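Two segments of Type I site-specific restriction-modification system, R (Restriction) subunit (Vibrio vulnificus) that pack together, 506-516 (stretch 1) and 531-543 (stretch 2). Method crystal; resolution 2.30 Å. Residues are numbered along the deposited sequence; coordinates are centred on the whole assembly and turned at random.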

ATOM      1  N   SER A 506      -5.641 -22.964   1.818  1.00 45.01           N
ATOM      2  CA  SER A 506      -5.227 -23.242   0.459  1.00 49.53           C
ATOM      3  C   SER A 506      -5.365 -21.937  -0.338  1.00 52.00           C
ATOM      4  O   SER A 506      -4.358 -21.323  -0.739  1.00 52.18           O
ATOM      5  CB  SER A 506      -6.080 -24.367  -0.144  1.00 43.68           C
ATOM      6  OG  SER A 506      -7.440 -24.243   0.227  1.00 45.06           O
ATOM      7  N   GLN A 507      -6.609 -21.491  -0.512  1.00 51.59           N
ATOM      8  CA  GLN A 507      -6.907 -20.277  -1.259  1.00 53.28           C
ATOM      9  C   GLN A 507      -7.516 -19.141  -0.419  1.00 52.82           C
ATOM     10  O   GLN A 507      -7.052 -18.004  -0.489  1.00 52.44           O
ATOM     11  CB  GLN A 507      -7.846 -20.617  -2.416  1.00 71.61           C
ATOM     12  CG  GLN A 507      -7.883 -19.553  -3.495  1.00 76.91           C
ATOM     13  CD  GLN A 507      -6.568 -19.453  -4.265  1.00 81.54           C
ATOM     14  OE1 GLN A 507      -5.887 -20.456  -4.478  1.00 80.07           O
ATOM     15  NE2 GLN A 507      -6.219 -18.242  -4.701  1.00 79.62           N
ATOM     16  N   LEU A 508      -8.527 -19.455   0.388  1.00 40.45           N
ATOM     17  CA  LEU A 508      -9.216 -18.469   1.224  1.00 40.21           C
ATOM     18  C   LEU A 508      -8.402 -17.357   1.919  1.00 39.86           C
ATOM     19  O   LEU A 508      -8.844 -16.201   1.969  1.00 39.17           O
ATOM     20  CB  LEU A 508     -10.036 -19.189   2.288  1.00 45.02           C
ATOM     21  CG  LEU A 508     -10.973 -18.242   3.038  1.00 48.11           C
ATOM     22  CD1 LEU A 508     -12.089 -17.814   2.102  1.00 46.54           C
ATOM     23  CD2 LEU A 508     -11.541 -18.932   4.270  1.00 48.36           C
ATOM     24  N   LEU A 509      -7.235 -17.686   2.466  1.00 38.93           N
ATOM     25  CA  LEU A 509      -6.468 -16.658   3.153  1.00 38.25           C
ATOM     26  C   LEU A 509      -5.478 -15.895   2.290  1.00 38.08           C
ATOM     27  O   LEU A 509      -4.689 -15.112   2.807  1.00 37.15           O
ATOM     28  CB  LEU A 509      -5.750 -17.243   4.369  1.00 38.14           C
ATOM     29  CG  LEU A 509      -6.654 -17.946   5.398  1.00 39.02           C
ATOM     30  CD1 LEU A 509      -5.883 -18.176   6.686  1.00 36.73           C
ATOM     31  CD2 LEU A 509      -7.899 -17.105   5.678  1.00 36.23           C
ATOM     32  N   THR A 510      -5.510 -16.099   0.982  1.00 46.49           N
ATOM     33  CA  THR A 510      -4.604 -15.344   0.141  1.00 49.78           C
ATOM     34  C   THR A 510      -4.964 -13.867   0.346  1.00 51.84           C
ATOM     35  O   THR A 510      -4.078 -13.029   0.489  1.00 53.27           O
ATOM     36  CB  THR A 510      -4.722 -15.755  -1.346  1.00 45.75           C
ATOM     37  OG1 THR A 510      -6.099 -15.865  -1.716  1.00 47.34           O
ATOM     38  CG2 THR A 510      -4.015 -17.086  -1.584  1.00 44.42           C
ATOM     39  N   THR A 511      -6.264 -13.556   0.357  1.00 57.78           N
ATOM     40  CA  THR A 511      -6.735 -12.184   0.598  1.00 58.53           C
ATOM     41  C   THR A 511      -7.699 -12.224   1.782  1.00 60.03           C
ATOM     42  O   THR A 511      -8.359 -11.236   2.085  1.00 61.59           O
ATOM     43  CB  THR A 511      -7.531 -11.575  -0.578  1.00 54.96           C
ATOM     44  OG1 THR A 511      -8.774 -12.271  -0.730  1.00 55.90           O
ATOM     45  CG2 THR A 511      -6.742 -11.642  -1.854  1.00 53.73           C
ATOM     46  N   GLY A 512      -7.770 -13.372   2.445  1.00 62.30           N
ATOM     47  CA  GLY A 512      -8.663 -13.530   3.572  1.00 63.70           C
ATOM     48  C   GLY A 512      -8.174 -13.044   4.930  1.00 63.82           C
ATOM     49  O   GLY A 512      -8.991 -12.635   5.758  1.00 64.44           O
ATOM     50  N   VAL A 513      -6.867 -13.063   5.173  1.00 61.94           N
ATOM     51  CA  VAL A 513      -6.313 -12.663   6.464  1.00 62.76           C
ATOM     52  C   VAL A 513      -5.785 -11.254   6.617  1.00 62.52           C
ATOM     53  O   VAL A 513      -5.112 -10.718   5.743  1.00 63.42           O
ATOM     54  CB  VAL A 513      -5.121 -13.548   6.882  1.00 66.92           C
ATOM     55  CG1 VAL A 513      -5.345 -14.062   8.290  1.00 67.16           C
ATOM     56  CG2 VAL A 513      -4.911 -14.673   5.882  1.00 67.85           C
ATOM     57  N   ASP A 514      -6.080 -10.657   7.762  1.00 59.56           N
ATOM     58  CA  ASP A 514      -5.564  -9.348   8.105  1.00 56.68           C
ATOM     59  C   ASP A 514      -5.039  -9.559   9.505  1.00 54.61           C
ATOM     60  O   ASP A 514      -5.732  -9.285  10.478  1.00 55.14           O
ATOM     61  CB  ASP A 514      -6.630  -8.256   8.112  1.00 70.59           C
ATOM     62  CG  ASP A 514      -6.046  -6.895   8.503  1.00 72.93           C
ATOM     63  OD1 ASP A 514      -4.903  -6.596   8.090  1.00 74.01           O
ATOM     64  OD2 ASP A 514      -6.720  -6.125   9.224  1.00 75.32           O
ATOM     65  N   ALA A 515      -3.815 -10.066   9.602  1.00 39.13           N
ATOM     66  CA  ALA A 515      -3.199 -10.333  10.892  1.00 35.79           C
ATOM     67  C   ALA A 515      -1.814  -9.699  10.929  1.00 34.59           C
ATOM     68  O   ALA A 515      -0.843 -10.281  10.442  1.00 33.48           O
ATOM     69  CB  ALA A 515      -3.088 -11.819  11.099  1.00 39.39           C
ATOM     70  N   PRO A 516      -1.704  -8.489  11.501  1.00 45.81           N
ATOM     71  CA  PRO A 516      -0.409  -7.808  11.571  1.00 44.41           C
ATOM     72  C   PRO A 516       0.745  -8.526  12.297  1.00 43.27           C
ATOM     73  O   PRO A 516       1.893  -8.402  11.888  1.00 43.73           O
ATOM     74  CB  PRO A 516      -0.768  -6.461  12.207  1.00 37.31           C
ATOM     75  CG  PRO A 516      -1.989  -6.783  13.028  1.00 38.32           C
ATOM     76  CD  PRO A 516      -2.766  -7.631  12.049  1.00 37.93           C
ATOM     77  N   SER A 531      -0.076 -12.214  -9.182  1.00 30.05           N
ATOM     78  CA  SER A 531      -1.014 -11.547  -8.278  1.00 31.51           C
ATOM     79  C   SER A 531      -1.197 -12.362  -7.006  1.00 32.60           C
ATOM     80  O   SER A 531      -1.205 -11.811  -5.912  1.00 33.83           O
ATOM     81  CB  SER A 531      -2.377 -11.334  -8.952  1.00 46.88           C
ATOM     82  OG  SER A 531      -2.296 -10.332  -9.962  1.00 48.38           O
ATOM     83  N   GLU A 532      -1.320 -13.679  -7.158  1.00 31.45           N
ATOM     84  CA  GLU A 532      -1.498 -14.573  -6.014  1.00 30.93           C
ATOM     85  C   GLU A 532      -0.249 -14.594  -5.162  1.00 28.76           C
ATOM     86  O   GLU A 532      -0.334 -14.585  -3.950  1.00 30.22           O
ATOM     87  CB  GLU A 532      -1.824 -16.006  -6.463  1.00 47.22           C
ATOM     88  CG  GLU A 532      -1.871 -17.017  -5.310  1.00 51.64           C
ATOM     89  CD  GLU A 532      -2.499 -18.359  -5.681  1.00 52.63           C
ATOM     90  OE1 GLU A 532      -1.863 -19.174  -6.387  1.00 53.10           O
ATOM     91  OE2 GLU A 532      -3.647 -18.598  -5.258  1.00 54.62           O
ATOM     92  N   PHE A 533       0.912 -14.619  -5.799  1.00 30.90           N
ATOM     93  CA  PHE A 533       2.159 -14.640  -5.057  1.00 30.09           C
ATOM     94  C   PHE A 533       2.268 -13.420  -4.139  1.00 29.70           C
ATOM     95  O   PHE A 533       2.560 -13.540  -2.949  1.00 27.71           O
ATOM     96  CB  PHE A 533       3.357 -14.667  -6.013  1.00 25.88           C
ATOM     97  CG  PHE A 533       4.680 -14.712  -5.311  1.00 25.67           C
ATOM     98  CD1 PHE A 533       5.188 -15.915  -4.826  1.00 24.48           C
ATOM     99  CD2 PHE A 533       5.420 -13.541  -5.122  1.00 24.59           C
ATOM    100  CE1 PHE A 533       6.427 -15.953  -4.154  1.00 24.93           C
ATOM    101  CE2 PHE A 533       6.653 -13.563  -4.460  1.00 22.00           C
ATOM    102  CZ  PHE A 533       7.160 -14.774  -3.974  1.00 23.31           C
ATOM    103  N   LYS A 534       2.032 -12.245  -4.711  1.00 29.97           N
ATOM    104  CA  LYS A 534       2.114 -11.000  -3.958  1.00 30.57           C
ATOM    105  C   LYS A 534       1.081 -10.885  -2.846  1.00 31.92           C
ATOM    106  O   LYS A 534       1.309 -10.195  -1.853  1.00 32.11           O
ATOM    107  CB  LYS A 534       1.992  -9.802  -4.897  1.00 26.88           C
ATOM    108  CG  LYS A 534       3.189  -9.643  -5.830  1.00 23.60           C
ATOM    109  CD  LYS A 534       3.347  -8.213  -6.322  1.00 25.68           C
ATOM    110  CE  LYS A 534       4.361  -8.118  -7.476  1.00 24.68           C
ATOM    111  NZ  LYS A 534       5.775  -8.473  -7.118  1.00 23.83           N
ATOM    112  N   GLN A 535      -0.062 -11.540  -3.021  1.00 32.49           N
ATOM    113  CA  GLN A 535      -1.105 -11.529  -2.010  1.00 33.32           C
ATOM    114  C   GLN A 535      -0.629 -12.390  -0.847  1.00 33.98           C
ATOM    115  O   GLN A 535      -0.837 -12.054   0.320  1.00 36.73           O
ATOM    116  CB  GLN A 535      -2.411 -12.101  -2.566  1.00 40.86           C
ATOM    117  CG  GLN A 535      -3.192 -11.155  -3.462  1.00 43.55           C
ATOM    118  CD  GLN A 535      -4.412 -11.822  -4.069  1.00 48.41           C
ATOM    119  OE1 GLN A 535      -5.127 -11.230  -4.879  1.00 48.98           O
ATOM    120  NE2 GLN A 535      -4.662 -13.064  -3.674  1.00 50.76           N
ATOM    121  N   ILE A 536       0.017 -13.505  -1.173  1.00 24.66           N
ATOM    122  CA  ILE A 536       0.517 -14.407  -0.156  1.00 23.28           C
ATOM    123  C   ILE A 536       1.582 -13.684   0.647  1.00 22.55           C
ATOM    124  O   ILE A 536       1.486 -13.590   1.877  1.00 19.71           O
ATOM    125  CB  ILE A 536       1.070 -15.704  -0.792  1.00 29.21           C
ATOM    126  CG1 ILE A 536      -0.101 -16.565  -1.289  1.00 27.83           C
ATOM    127  CG2 ILE A 536       1.888 -16.485   0.212  1.00 28.24           C
ATOM    128  CD1 ILE A 536       0.313 -17.778  -2.089  1.00 30.13           C
ATOM    129  N   VAL A 537       2.570 -13.131  -0.053  1.00 25.84           N
ATOM    130  CA  VAL A 537       3.653 -12.397   0.599  1.00 22.44           C
ATOM    131  C   VAL A 537       3.144 -11.193   1.411  1.00 22.83           C
ATOM    132  O   VAL A 537       3.726 -10.826   2.433  1.00 20.63           O
ATOM    133  CB  VAL A 537       4.699 -11.933  -0.461  1.00 20.15           C
ATOM    134  CG1 VAL A 537       5.760 -11.060   0.171  1.00 18.94           C
ATOM    135  CG2 VAL A 537       5.359 -13.150  -1.079  1.00 19.39           C
ATOM    136  N   GLY A 538       2.036 -10.603   0.966  1.00 25.27           N
ATOM    137  CA  GLY A 538       1.461  -9.472   1.663  1.00 26.03           C
ATOM    138  C   GLY A 538       0.758  -9.843   2.957  1.00 29.15           C
ATOM    139  O   GLY A 538       0.192  -8.979   3.632  1.00 29.58           O
ATOM    140  N   ARG A 539       0.768 -11.122   3.310  1.00 27.99           N
ATOM    141  CA  ARG A 539       0.131 -11.535   4.547  1.00 28.34           C
ATOM    142  C   ARG A 539       1.006 -11.129   5.717  1.00 27.66           C
ATOM    143  O   ARG A 539       0.529 -10.966   6.847  1.00 26.54           O
ATOM    144  CB  ARG A 539      -0.068 -13.053   4.605  1.00 31.14           C
ATOM    145  CG  ARG A 539      -1.171 -13.600   3.718  1.00 33.98           C
ATOM    146  CD  ARG A 539      -2.403 -12.717   3.776  1.00 37.12           C
ATOM    147  NE  ARG A 539      -2.439 -11.808   2.634  1.00 38.75           N
ATOM    148  CZ  ARG A 539      -3.251 -10.761   2.527  1.00 39.05           C
ATOM    149  NH1 ARG A 539      -4.104 -10.473   3.497  1.00 37.26           N
ATOM    150  NH2 ARG A 539      -3.208  -9.999   1.443  1.00 38.73           N
ATOM    151  N   GLY A 540       2.296 -10.972   5.450  1.00 24.55           N
ATOM    152  CA  GLY A 540       3.204 -10.614   6.519  1.00 21.15           C
ATOM    153  C   GLY A 540       3.873  -9.258   6.484  1.00 21.39           C
ATOM    154  O   GLY A 540       4.635  -8.955   7.392  1.00 22.55           O
ATOM    155  N   THR A 541       3.588  -8.433   5.479  1.00 21.86           N
ATOM    156  CA  THR A 541       4.234  -7.124   5.365  1.00 23.16           C
ATOM    157  C   THR A 541       3.735  -6.031   6.298  1.00 27.30           C
ATOM    158  O   THR A 541       4.302  -4.943   6.334  1.00 26.85           O
ATOM    159  CB  THR A 541       4.132  -6.563   3.935  1.00 19.09           C
ATOM    160  OG1 THR A 541       2.749  -6.423   3.590  1.00 19.48           O
ATOM    161  CG2 THR A 541       4.824  -7.494   2.930  1.00 15.79           C
ATOM    162  N   ARG A 542       2.669  -6.302   7.037  1.00 34.26           N
ATOM    163  CA  ARG A 542       2.119  -5.315   7.956  1.00 39.08           C
ATOM    164  C   ARG A 542       3.023  -5.142   9.192  1.00 41.24           C
ATOM    165  O   ARG A 542       3.543  -6.119   9.731  1.00 42.96           O
ATOM    166  CB  ARG A 542       0.719  -5.767   8.371  1.00 52.31           C
ATOM    167  CG  ARG A 542      -0.175  -4.669   8.890  1.00 58.04           C
ATOM    168  CD  ARG A 542      -1.052  -4.113   7.784  1.00 64.93           C
ATOM    169  NE  ARG A 542      -2.382  -3.754   8.270  1.00 67.60           N
ATOM    170  CZ  ARG A 542      -2.621  -2.788   9.153  1.00 70.27           C
ATOM    171  NH1 ARG A 542      -1.618  -2.075   9.653  1.00 71.75           N
ATOM    172  NH2 ARG A 542      -3.865  -2.532   9.536  1.00 70.82           N
ATOM    173  N   LEU A 543       3.219  -3.899   9.635  1.00 45.53           N
ATOM    174  CA  LEU A 543       4.056  -3.619  10.804  1.00 45.30           C
ATOM    175  C   LEU A 543       3.269  -3.451  12.106  1.00 46.50           C
ATOM    176  O   LEU A 543       2.146  -2.936  12.121  1.00 46.14           O
ATOM    177  CB  LEU A 543       4.904  -2.365  10.578  1.00 29.65           C
ATOM    178  CG  LEU A 543       6.186  -2.391   9.743  1.00 27.40           C
ATOM    179  CD1 LEU A 543       6.653  -0.967   9.511  1.00 26.91           C
ATOM    180  CD2 LEU A 543       7.263  -3.187  10.459  1.00 26.24           C
TER
HETATM  181  O   HOH W   1       1.262  -8.922   8.489  1.00 29.47           O
HETATM  182  O   HOH W   2      -2.137 -10.604   7.400  1.00 34.31           O

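Stretch 2 ends a helix (531-537) and continues through a type I turn from Val537 to Gly540; stretch 1, without regular helix or strand, lies along it, the two burying 598 Å² between them. Arg539 gives the most surface. Its CA-to-CB bond points sideways, but chi1 and chi2 both in m and chi3 at 98° fold the chain so that the guanidinium reaches stretch 1. Arg539 NE donates to Gln535 O (2.8 Å), one turn back along its own chain, and Arg539 NH1 to Val513 O at a very short 2.5 Å, near the guanidinium plane. Thr510 O and Thr511 CA lie over one face, and although Thr510 O is 3.0 Å from Arg539 NE, the angle is too poor for a hydrogen bond. The aliphatic part is used as well: Val513, pointing toward stretch 2 with chi1 off-well at -129°, brings Val513 CG2 to 3.8 Å from Arg539 CD.

Thr510 is buried with chi1 in p, which lets Thr510 OG1 donate to Gln507 O (2.6 Å) across the type I turn from Gln507 to Thr510. The same rotamer leaves Thr510 CG2 4.0 Å from Ile536 CG1. Gln535, chi1 m and chi2 t, extends toward stretch 1 and lays its amide beside the threonines, Gln535 NE2 3.1 Å from Thr511 CG2. Glu532 is extended through chi1 and chi2 (both t), Glu532 OE2 accepting a hydrogen bond from Gln507 NE2 (2.7 Å); the Gln507 side chain (chi1 t, chi2 p) is poorly ordered.

At the other end, Pro516 CB meets Arg542 CG at 3.8 Å, a compact ring against a methylene. Asp514 points away at CB, yet with chi1 in t its carboxylate comes nearer, and Asp514 OD1 makes a long salt bridge to NE of Arg542 (3.8 Å), whose chi1 is also t. Water 2 links the backbones, accepting from Ala515 N (2.8 Å) and lying 2.7 Å from Arg539 O.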